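Local coordinates for protein dTDP-4-dehydrorhamnose reductase (PDB 5U9C) that probably catalyses the NADPH-dependent reduction of dTDP-4-dehydro-beta-L-rhamnose to dTDP-beta-L-rhamnose, the last step of dTDP-L-rhamnose biosynthesis, at residues N201-I204 and W205-K209; K275-L278 and W279-L283; I243-S247 and S248-L252; G15-G18 and A19-S23; S50-A54 and E55-V59. All coordinates share one frame; numbering follows the deposited sequence. Where two conformers were deposited one is given.

Contact 1 of 5, residues N201-I204 and W205-K209; sequences NFII and WAINK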
# COMPACT_ATOMS: atom_id res chain seq x y z
N ASN D 201 -22.68 -17.71 27.59
CA ASN D 201 -23.70 -16.99 28.34
C ASN D 201 -24.38 -15.91 27.47
O ASN D 201 -25.60 -15.73 27.56
CB ASN D 201 -23.10 -16.37 29.60
CG ASN D 201 -22.63 -17.43 30.61
OD1 ASN D 201 -23.16 -18.54 30.66
ND2 ASN D 201 -21.65 -17.07 31.43
N PHE D 202 -23.58 -15.22 26.66
CA PHE D 202 -24.10 -14.19 25.77
C PHE D 202 -25.02 -14.80 24.72
O PHE D 202 -26.07 -14.24 24.41
CB PHE D 202 -23.01 -13.36 25.08
CG PHE D 202 -23.58 -12.38 24.09
CD1 PHE D 202 -24.07 -11.16 24.51
CD2 PHE D 202 -23.70 -12.72 22.75
CE1 PHE D 202 -24.63 -10.27 23.61
CE2 PHE D 202 -24.28 -11.84 21.85
CZ PHE D 202 -24.74 -10.62 22.28
N ILE D 203 -24.62 -15.96 24.19
CA ILE D 203 -25.40 -16.64 23.18
C ILE D 203 -26.78 -17.07 23.73
O ILE D 203 -27.78 -16.94 23.01
CB ILE D 203 -24.62 -17.82 22.58
CG1 ILE D 203 -23.50 -17.28 21.69
CG2 ILE D 203 -25.55 -18.70 21.77
CD1 ILE D 203 -22.56 -18.33 21.15
N ILE D 204 -26.83 -17.56 24.97
CA ILE D 204 -28.10 -17.97 25.58
C ILE D 204 -29.02 -16.73 25.66
O ILE D 204 -30.20 -16.78 25.32
CB ILE D 204 -27.88 -18.61 26.97
CG1 ILE D 204 -27.03 -19.89 26.85
CG2 ILE D 204 -29.21 -18.91 27.67
CD1 ILE D 204 -27.67 -21.02 26.07
N TRP D 205 -28.44 -15.61 26.07
CA TRP D 205 -29.17 -14.35 26.15
C TRP D 205 -29.66 -13.94 24.75
O TRP D 205 -30.80 -13.52 24.59
CB TRP D 205 -28.29 -13.25 26.77
CG TRP D 205 -28.90 -11.86 26.76
CD1 TRP D 205 -29.61 -11.28 27.76
CD2 TRP D 205 -28.84 -10.90 25.70
NE1 TRP D 205 -30.01 -10.01 27.39
CE2 TRP D 205 -29.56 -9.76 26.12
CE3 TRP D 205 -28.27 -10.90 24.42
CZ2 TRP D 205 -29.71 -8.62 25.32
CZ3 TRP D 205 -28.41 -9.76 23.62
CH2 TRP D 205 -29.13 -8.64 24.08
N ALA D 206 -28.79 -14.11 23.75
CA ALA D 206 -29.09 -13.70 22.37
C ALA D 206 -30.22 -14.50 21.76
O ALA D 206 -31.05 -13.96 21.04
CB ALA D 206 -27.85 -13.80 21.51
N ILE D 207 -30.22 -15.80 22.03
CA ILE D 207 -31.27 -16.68 21.55
C ILE D 207 -32.62 -16.24 22.13
O ILE D 207 -33.61 -16.20 21.42
CB ILE D 207 -31.00 -18.14 21.94
CG1 ILE D 207 -29.76 -18.66 21.21
CG2 ILE D 207 -32.20 -19.03 21.59
CD1 ILE D 207 -29.21 -19.95 21.80
N ASN D 208 -32.65 -15.90 23.43
CA ASN D 208 -33.88 -15.48 24.10
C ASN D 208 -34.44 -14.16 23.55
O ASN D 208 -35.65 -14.00 23.46
CB ASN D 208 -33.64 -15.34 25.62
CG ASN D 208 -34.91 -14.98 26.40
OD1 ASN D 208 -34.93 -13.99 27.13
ND2 ASN D 208 -35.96 -15.74 26.21
N LYS D 209 -33.56 -13.22 23.22
CA LYS D 209 -33.96 -11.92 22.67
C LYS D 209 -34.08 -11.91 21.17
O LYS D 209 -34.64 -10.97 20.62
CB LYS D 209 -32.91 -10.84 23.02
CG LYS D 209 -32.70 -10.59 24.50
CD LYS D 209 -33.96 -10.13 25.24
CE LYS D 209 -34.36 -8.70 24.89
NZ LYS D 209 -33.38 -7.69 25.38
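Residues 201-204 and 205-209 are successive turns of helix 196-209, joined by four i to i+4 backbone bonds that run from Trp-205 N to Asn-201 O through to Asn-208 N to Ile-204 O; the shortest, Ala-206 N to Phe-202 O, measures 2.8 Å. On one flank Phe-202 and Trp-205 meet. Both have CG anti to the backbone N (chi1 175° and 174°), which carries both rings off the same flank. The phenyl and the six-membered ring of the indole meet obliquely, centroids 5.4 Å apart and planes inclined at 33°, with Phe-202 CE1 3.8 Å from Trp-205 CE3. Phe-202 O lies at the indole edge, in the ring plane, and 3.4 Å from Trp-205 CB. Lys-209 lays CG 3.6 Å above one indole face, near the rim. Round the helix, Ile-203 CG2 reaches the terminal CD1 of Ile-207 at 3.9 Å, and Phe-202 CE2 approaches Ala-206 CB at 4.1 Å. Ile-203 packs on strand 149-154 and, like Ile-204, touches helix 16-25. The indole NE1 makes a weak hydrogen bond to Asp-272. Across the contact the side chains meet only through carbon, consistent with apolar packing, on strand 149-154 for Phe-202 and Ala-206 and on the 273-274 loop for Trp-205, while the backbone bonds keep the turns in step.

Contact 2 of 5, residues K275-L278 and W279-L283; sequences KPSL and WKSDL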
# COMPACT_ATOMS: atom_id res chain seq x y z
N LYS D 275 -21.67 -9.47 29.42
CA LYS D 275 -20.58 -8.88 28.66
C LYS D 275 -19.19 -9.35 29.06
O LYS D 275 -19.00 -9.84 30.16
CB LYS D 275 -20.66 -7.35 28.80
CG LYS D 275 -22.03 -6.79 28.36
CD LYS D 275 -22.16 -5.29 28.49
CE LYS D 275 -23.56 -4.84 28.11
NZ LYS D 275 -24.62 -5.34 29.05
N PRO D 276 -18.20 -9.21 28.15
CA PRO D 276 -16.86 -9.59 28.55
C PRO D 276 -16.30 -8.49 29.44
O PRO D 276 -16.90 -7.42 29.56
CB PRO D 276 -16.09 -9.65 27.23
CG PRO D 276 -17.01 -9.17 26.18
CD PRO D 276 -18.21 -8.59 26.82
N SER D 277 -15.14 -8.73 30.01
CA SER D 277 -14.51 -7.75 30.89
C SER D 277 -13.08 -7.45 30.37
O SER D 277 -12.84 -7.45 29.15
CB SER D 277 -14.55 -8.32 32.32
OG SER D 277 -13.95 -7.46 33.25
N LEU D 278 -12.15 -7.16 31.27
CA LEU D 278 -10.76 -6.88 30.91
C LEU D 278 -10.06 -8.22 30.62
O LEU D 278 -10.37 -9.23 31.27
CB LEU D 278 -10.06 -6.13 32.03
CG LEU D 278 -10.70 -4.80 32.45
CD1 LEU D 278 -10.06 -4.24 33.72
CD2 LEU D 278 -10.67 -3.76 31.33
N TRP D 279 -9.15 -8.24 29.65
CA TRP D 279 -8.48 -9.51 29.27
C TRP D 279 -7.81 -10.24 30.45
O TRP D 279 -7.99 -11.43 30.59
CB TRP D 279 -7.49 -9.32 28.11
CG TRP D 279 -6.20 -8.68 28.46
CD1 TRP D 279 -5.92 -7.34 28.54
CD2 TRP D 279 -4.99 -9.35 28.81
NE1 TRP D 279 -4.61 -7.15 28.88
CE2 TRP D 279 -4.01 -8.36 29.04
CE3 TRP D 279 -4.63 -10.71 28.93
CZ2 TRP D 279 -2.70 -8.68 29.41
CZ3 TRP D 279 -3.32 -11.02 29.27
CH2 TRP D 279 -2.37 -10.01 29.51
N LYS D 280 -7.10 -9.51 31.31
CA LYS D 280 -6.43 -10.14 32.46
C LYS D 280 -7.40 -10.80 33.43
O LYS D 280 -7.12 -11.89 33.91
CB LYS D 280 -5.52 -9.17 33.23
CG LYS D 280 -4.15 -9.03 32.62
CD LYS D 280 -3.21 -8.31 33.58
CE LYS D 280 -1.79 -8.30 33.05
NZ LYS D 280 -0.86 -7.69 34.03
N SER D 281 -8.53 -10.15 33.70
CA SER D 281 -9.54 -10.71 34.60
C SER D 281 -10.19 -11.93 33.98
O SER D 281 -10.40 -12.91 34.66
CB SER D 281 -10.65 -9.70 34.91
OG SER D 281 -10.12 -8.47 35.30
N ASP D 282 -10.58 -11.84 32.70
CA ASP D 282 -11.23 -12.97 32.03
C ASP D 282 -10.28 -14.18 31.91
O ASP D 282 -10.70 -15.33 32.11
CB ASP D 282 -11.79 -12.55 30.65
CG ASP D 282 -12.91 -11.51 30.76
OD1 ASP D 282 -13.54 -11.41 31.84
OD2 ASP D 282 -13.17 -10.78 29.77
N LEU D 283 -9.01 -13.92 31.61
CA LEU D 283 -8.02 -14.98 31.55
C LEU D 283 -7.84 -15.61 32.93
O LEU D 283 -7.78 -16.83 33.05
CB LEU D 283 -6.68 -14.46 31.05
CG LEU D 283 -5.51 -15.44 30.95
CD1 LEU D 283 -5.81 -16.50 29.91
CD2 LEU D 283 -4.27 -14.67 30.54
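Pro-276 brushes the carboxylate of Asp-282 where the loop 275-278 runs into helix 279-288, its CB 4.0 Å from Asp-282 OD2. At the next residue, Ser-277, the backbone N donates to Asp-282 OD2 over 2.9 Å, at an N-H...O angle of 154°, and enters on the syn lone pair, the side facing OD1. The other oxygen, OD1, lies 3.3 Å from Ser-277 CB, so the carboxylate spans the amide and the beta carbon of one residue. With its CG anti to the carbonyl carbon (chi1 -64°), Asp-282 is directed back past the helix start towards this loop. Leu-278 is the N-cap residue; its O accepts from Asp-282 N at 3.0 Å in a nearly straight bond (172°), opening the helical pattern, and its CB lies 4.0 Å from Ser-281 OG. Asp-282 is thus tied to the loop by both backbone and side chain, and the position of its carboxylate near the helix N-terminus would probably favour the negative charge. OD2 has a second donor in Ser-219 OG, and OD1 a weak one in Gln-198. Beyond the cap, Trp-279 and Leu-283 pack on helix 225-235 and on Ile-193 of strand 190-195.

Contact 3 of 5, residues I243-S247 and S248-L252; sequences IPVHS and SVFPL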
# COMPACT_ATOMS: atom_id res chain seq x y z
N ILE D 243 10.04 -16.29 27.29
CA ILE D 243 10.88 -15.58 26.33
C ILE D 243 10.05 -15.03 25.17
O ILE D 243 9.35 -15.79 24.52
CB ILE D 243 11.94 -16.59 25.77
CG1 ILE D 243 12.79 -17.19 26.91
CG2 ILE D 243 12.83 -15.96 24.71
CD1 ILE D 243 13.75 -18.30 26.48
N PRO D 244 10.14 -13.70 24.91
CA PRO D 244 9.41 -13.14 23.77
C PRO D 244 10.17 -13.42 22.49
O PRO D 244 11.38 -13.20 22.44
CB PRO D 244 9.39 -11.63 24.06
CG PRO D 244 10.59 -11.37 24.91
CD PRO D 244 10.90 -12.67 25.64
N VAL D 245 9.51 -13.99 21.49
CA VAL D 245 10.16 -14.25 20.22
C VAL D 245 9.38 -13.65 19.06
O VAL D 245 8.17 -13.45 19.15
CB VAL D 245 10.35 -15.76 19.96
CG1 VAL D 245 11.21 -16.36 21.06
CG2 VAL D 245 9.01 -16.49 19.86
N HIS D 246 10.08 -13.38 17.97
CA HIS D 246 9.46 -12.89 16.74
C HIS D 246 8.81 -14.06 16.01
O HIS D 246 9.22 -15.22 16.18
CB HIS D 246 10.50 -12.19 15.83
CG HIS D 246 10.95 -10.88 16.38
ND1 HIS D 246 10.14 -9.76 16.38
CD2 HIS D 246 12.11 -10.50 16.97
CE1 HIS D 246 10.80 -8.75 16.93
NE2 HIS D 246 11.99 -9.17 17.29
N SER D 247 7.80 -13.76 15.20
CA SER D 247 7.05 -14.80 14.48
C SER D 247 7.89 -15.64 13.52
O SER D 247 7.50 -16.76 13.20
CB SER D 247 5.84 -14.19 13.77
OG SER D 247 6.24 -13.13 12.94
N SER D 248 9.03 -15.11 13.08
CA SER D 248 9.94 -15.85 12.23
C SER D 248 10.48 -17.15 12.84
O SER D 248 10.87 -18.05 12.11
CB SER D 248 11.15 -15.00 11.87
OG SER D 248 11.84 -14.61 13.04
N VAL D 249 10.56 -17.24 14.17
CA VAL D 249 11.11 -18.47 14.76
C VAL D 249 10.13 -19.65 14.64
O VAL D 249 10.55 -20.80 14.69
CB VAL D 249 11.64 -18.31 16.21
CG1 VAL D 249 12.67 -17.19 16.25
CG2 VAL D 249 10.51 -18.06 17.19
N PHE D 250 8.83 -19.36 14.44
CA PHE D 250 7.83 -20.42 14.22
C PHE D 250 7.20 -20.25 12.85
O PHE D 250 6.14 -19.66 12.73
CB PHE D 250 6.73 -20.37 15.30
CG PHE D 250 7.25 -20.60 16.68
CD1 PHE D 250 7.84 -21.81 17.01
CD2 PHE D 250 7.10 -19.64 17.67
CE1 PHE D 250 8.32 -22.04 18.30
CE2 PHE D 250 7.56 -19.87 18.96
CZ PHE D 250 8.17 -21.07 19.28
N PRO D 251 7.86 -20.73 11.79
CA PRO D 251 7.26 -20.55 10.46
C PRO D 251 5.88 -21.23 10.33
O PRO D 251 5.70 -22.34 10.80
CB PRO D 251 8.25 -21.21 9.52
CG PRO D 251 9.28 -21.86 10.35
CD PRO D 251 9.14 -21.45 11.76
N LEU D 252 4.95 -20.54 9.69
CA LEU D 252 3.59 -21.03 9.50
C LEU D 252 3.18 -20.77 8.06
O LEU D 252 3.72 -19.87 7.44
CB LEU D 252 2.65 -20.28 10.43
CG LEU D 252 2.92 -20.39 11.94
CD1 LEU D 252 2.18 -19.29 12.70
CD2 LEU D 252 2.58 -21.77 12.48
O HOH W 1 9.22 -12.11 12.62
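His-246 O accepts from Val-249 N at 3.1 Å, closing a 3-10 turn just after strand 241-245. The N-H...O angle of 166° is nearly straight, yet the donor stands 43° out of the carbonyl plane. A second i to i+3 bond follows, Phe-250 N to Ser-247 O at 3.2 Å, again from above the plane of the acceptor. A water sits at the start of the turn and accepts from Ser-248 N at 3.0 Å; its further link to Ser-247 OG holds for one of two conformers of that side chain and is doubtful.

Strand 241-245 pairs in parallel with 182-186, and the turn is tied to the loop beyond that partner by His-246 ND1, bonded to Asp-188. The imidazole NE2 meets Glu-263 of the third subunit, while Ser-248 O accepts from Ser-253 of the second subunit, so this surface turn lies at two subunit contacts. Arg-256, a residue that binds (R)-malate, has its side chain about 7 Å from that of Ser-247. On the apolar side, the side chains of Val-245 and Phe-250 cross at about a right angle, Val-245 CG2 lying 3.8 Å from Phe-250 CE2.

Contact 4 of 5, residues G15-G18 and A19-S23; sequences GMLG and AYVTS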
# COMPACT_ATOMS: atom_id res chain seq x y z
N GLY D 15 -17.52 -28.97 19.76
CA GLY D 15 -16.35 -28.11 19.72
C GLY D 15 -16.23 -27.39 21.07
O GLY D 15 -17.04 -27.62 21.97
N MSE D 16 -15.24 -26.51 21.19
CA MSE D 16 -14.99 -25.77 22.44
C MSE D 16 -16.21 -24.99 22.87
O MSE D 16 -16.77 -25.21 23.96
CB MSE D 16 -13.78 -24.86 22.23
CG MSE D 16 -13.48 -23.83 23.32
SE MSE D 16 -11.78 -22.90 22.85
CE MSE D 16 -11.59 -23.10 20.89
N LEU D 17 -16.65 -24.07 22.01
CA LEU D 17 -17.81 -23.25 22.29
C LEU D 17 -19.10 -24.08 22.32
O LEU D 17 -19.92 -23.91 23.21
CB LEU D 17 -17.95 -22.13 21.25
CG LEU D 17 -19.17 -21.22 21.44
CD1 LEU D 17 -19.10 -20.50 22.80
CD2 LEU D 17 -19.28 -20.24 20.30
N GLY D 18 -19.26 -24.96 21.33
CA GLY D 18 -20.46 -25.77 21.21
C GLY D 18 -20.82 -26.62 22.42
O GLY D 18 -22.00 -26.79 22.73
N ALA D 19 -19.79 -27.18 23.07
CA ALA D 19 -20.00 -28.03 24.24
C ALA D 19 -20.59 -27.21 25.40
O ALA D 19 -21.50 -27.68 26.08
CB ALA D 19 -18.70 -28.73 24.66
N TYR D 20 -20.08 -25.99 25.61
CA TYR D 20 -20.62 -25.14 26.66
C TYR D 20 -22.10 -24.82 26.34
O TYR D 20 -22.95 -24.92 27.20
CB TYR D 20 -19.83 -23.83 26.81
CG TYR D 20 -18.43 -23.90 27.45
CD1 TYR D 20 -18.26 -23.98 28.84
CD2 TYR D 20 -17.30 -23.74 26.68
CE1 TYR D 20 -16.98 -24.00 29.41
CE2 TYR D 20 -16.02 -23.75 27.23
CZ TYR D 20 -15.86 -23.88 28.59
OH TYR D 20 -14.57 -23.87 29.09
N VAL D 21 -22.39 -24.46 25.09
CA VAL D 21 -23.75 -24.09 24.69
C VAL D 21 -24.75 -25.24 24.86
O VAL D 21 -25.79 -25.06 25.49
CB VAL D 21 -23.80 -23.52 23.25
CG1 VAL D 21 -25.23 -23.23 22.83
CG2 VAL D 21 -22.99 -22.24 23.17
N THR D 22 -24.42 -26.41 24.30
CA THR D 22 -25.27 -27.61 24.40
C THR D 22 -25.59 -27.89 25.87
O THR D 22 -26.73 -28.16 26.24
CB THR D 22 -24.57 -28.84 23.74
OG1 THR D 22 -24.30 -28.56 22.35
CG2 THR D 22 -25.42 -30.08 23.83
N SER D 23 -24.57 -27.78 26.71
CA SER D 23 -24.71 -27.99 28.14
C SER D 23 -25.64 -26.95 28.78
O SER D 23 -26.57 -27.32 29.50
CB SER D 23 -23.33 -28.00 28.79
OG SER D 23 -23.43 -28.09 30.19
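Gly-18 O is gripped twice by Thr-22, at 2.9 Å from its backbone N and again at 2.9 Å from its hydroxyl OG1, on the first turns of helix 16-25 in the opening beta-alpha-beta unit of a Rossmann-type fold. The two donors reach the oxygen from opposite faces of the carbonyl plane: the amide is tilted only 23° from it, whereas the hydroxyl stands 37° out. The hydroxyl gets there because Thr-22 OG1 lies anti to its carbonyl carbon, beside the backbone N (chi1 -59°), and so folds back along the helix.

The same turn carries Ala-19 N to the carbonyl of the N-cap residue Gly-15, and Val-21 N to Leu-17 O. Gly-15 and Gly-18, with Gly-13, match the GxGxxG pattern that in related reductases lines the dinucleotide site, consistent with the NADP dependence of this family.

Further out, Leu-17 and Val-21 face inward onto Phe-63, with Leu-17 CD1 4.3 Å from Val-21 CG2. Tyr-20 packs on helix 196-209, and its OH accepts a hydrogen bond from the backbone N of Gly-160, while its ring keeps CD2 only 3.1 Å from Met-16 O.

Contact 5 of 5, residues S50-A54 and E55-V59; sequences SYITA and EKPDV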
# COMPACT_ATOMS: atom_id res chain seq x y z
N SER D 50 -31.59 -30.24 2.40
CA SER D 50 -32.68 -31.18 2.64
C SER D 50 -32.77 -31.57 4.10
O SER D 50 -33.86 -31.61 4.66
CB SER D 50 -32.54 -32.44 1.80
OG SER D 50 -32.70 -32.13 0.44
N TYR D 51 -31.62 -31.84 4.72
CA TYR D 51 -31.59 -32.23 6.14
C TYR D 51 -32.13 -31.14 7.05
O TYR D 51 -33.06 -31.37 7.80
CB TYR D 51 -30.18 -32.66 6.59
CG TYR D 51 -30.08 -32.83 8.08
CD1 TYR D 51 -30.74 -33.87 8.74
CD2 TYR D 51 -29.37 -31.92 8.85
CE1 TYR D 51 -30.68 -34.00 10.13
CE2 TYR D 51 -29.30 -32.03 10.22
CZ TYR D 51 -29.95 -33.06 10.86
OH TYR D 51 -29.85 -33.13 12.22
N ILE D 52 -31.58 -29.94 6.95
CA ILE D 52 -32.04 -28.86 7.83
C ILE D 52 -33.51 -28.47 7.62
O ILE D 52 -34.24 -28.29 8.60
CB ILE D 52 -31.12 -27.64 7.76
CG1 ILE D 52 -29.72 -28.05 8.25
CG2 ILE D 52 -31.69 -26.48 8.57
CD1 ILE D 52 -28.72 -26.92 8.26
N THR D 53 -33.95 -28.35 6.36
CA THR D 53 -35.33 -27.93 6.10
C THR D 53 -36.33 -28.94 6.63
O THR D 53 -37.37 -28.54 7.14
CB THR D 53 -35.60 -27.59 4.62
OG1 THR D 53 -35.22 -28.68 3.78
CG2 THR D 53 -34.80 -26.37 4.21
N ALA D 54 -36.02 -30.24 6.53
CA ALA D 54 -36.91 -31.29 7.07
C ALA D 54 -36.99 -31.23 8.60
O ALA D 54 -38.03 -31.59 9.17
CB ALA D 54 -36.50 -32.69 6.60
N GLU D 55 -35.92 -30.77 9.27
CA GLU D 55 -35.93 -30.63 10.74
C GLU D 55 -36.77 -29.44 11.21
O GLU D 55 -37.21 -29.41 12.36
CB GLU D 55 -34.51 -30.48 11.30
CG GLU D 55 -33.63 -31.72 11.18
CD GLU D 55 -34.17 -32.88 11.98
OE1 GLU D 55 -34.50 -32.66 13.16
OE2 GLU D 55 -34.26 -33.99 11.44
N LYS D 56 -36.93 -28.45 10.34
CA LYS D 56 -37.72 -27.24 10.65
C LYS D 56 -37.35 -26.61 11.99
O LYS D 56 -38.20 -26.40 12.84
CB LYS D 56 -39.22 -27.54 10.60
CG LYS D 56 -39.69 -27.90 9.20
CD LYS D 56 -41.16 -28.26 9.16
CE LYS D 56 -41.57 -28.55 7.73
NZ LYS D 56 -42.97 -28.99 7.65
N PRO D 57 -36.06 -26.30 12.17
CA PRO D 57 -35.71 -25.68 13.44
C PRO D 57 -36.19 -24.24 13.52
O PRO D 57 -36.40 -23.61 12.49
CB PRO D 57 -34.18 -25.69 13.40
CG PRO D 57 -33.84 -25.57 11.94
CD PRO D 57 -34.93 -26.33 11.22
N ASP D 58 -36.38 -23.75 14.73
CA ASP D 58 -36.72 -22.34 14.97
C ASP D 58 -35.42 -21.52 15.08
O ASP D 58 -35.39 -20.31 14.78
CB ASP D 58 -37.47 -22.20 16.28
CG ASP D 58 -38.76 -22.97 16.27
OD1 ASP D 58 -39.70 -22.54 15.57
OD2 ASP D 58 -38.80 -24.02 16.92
N VAL D 59 -34.37 -22.19 15.53
CA VAL D 59 -33.06 -21.58 15.71
C VAL D 59 -31.97 -22.51 15.19
O VAL D 59 -32.02 -23.72 15.42
CB VAL D 59 -32.82 -21.31 17.22
CG1 VAL D 59 -31.37 -20.93 17.50
CG2 VAL D 59 -33.78 -20.25 17.73
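Glu-55 lays its side chain over the ring of Tyr-51 at the C-terminal end of helix 48-55. Its CG sits over one face, 4.2 Å from the ring centroid and 25° off the normal, a CH-pi contact displaced toward the rim. The chain then bends at chi2, which brings OE2 to 3.8 Å from Tyr-51 CE1 with the carboxylate and ring planes 31° apart. Glu-55 N still donates to Tyr-51 O, at 3.3 Å, and more weakly to Ile-52 O.

Next, Lys-56 leaves the helix with a positive phi of 49°. Its N makes only weak bonds, to Ile-52 O and Thr-53 O, as the helix ends, and its CG passes 3.2 Å from Thr-53 O. Pro-57 has no amide hydrogen to continue the pattern; its CD instead rests 3.3 Å from Ile-52 O, and its CG meets Ile-52 CG2, the two side chains crossing at about a right angle. Asp-58 and Val-59 lead on into strand 59-62, bonding to Lys-7.

Glu-55 OE1 forms a salt bridge with Lys-7, so the acid serves two ends: its methylene lies on an aromatic face, while its charge, probably stabilised by the lysine, links the helix end to strand 7-11.

Contacts 1 and 4 lie nearer the core and touch each other, Ile-203 meeting Leu-17 where helices 196-209 and 16-25 pack together; contact 1 is chiefly apolar, whereas contact 4 adds a hydroxyl bond to its backbone hydrogen bonds. Contact 5, partly buried, belongs to the same Rossmann-type region but ends a helix, trading regular bonds for weak ones and a charged side chain. Contacts 2 and 3 are on the surface: 275-283 starts a helix whose own aspartate binds back to the preceding loop, and 243-252 ends a strand in a 3-10 turn. Contact 3, about 45 Å from contact 5 between centres, is alone among the five in touching other subunits.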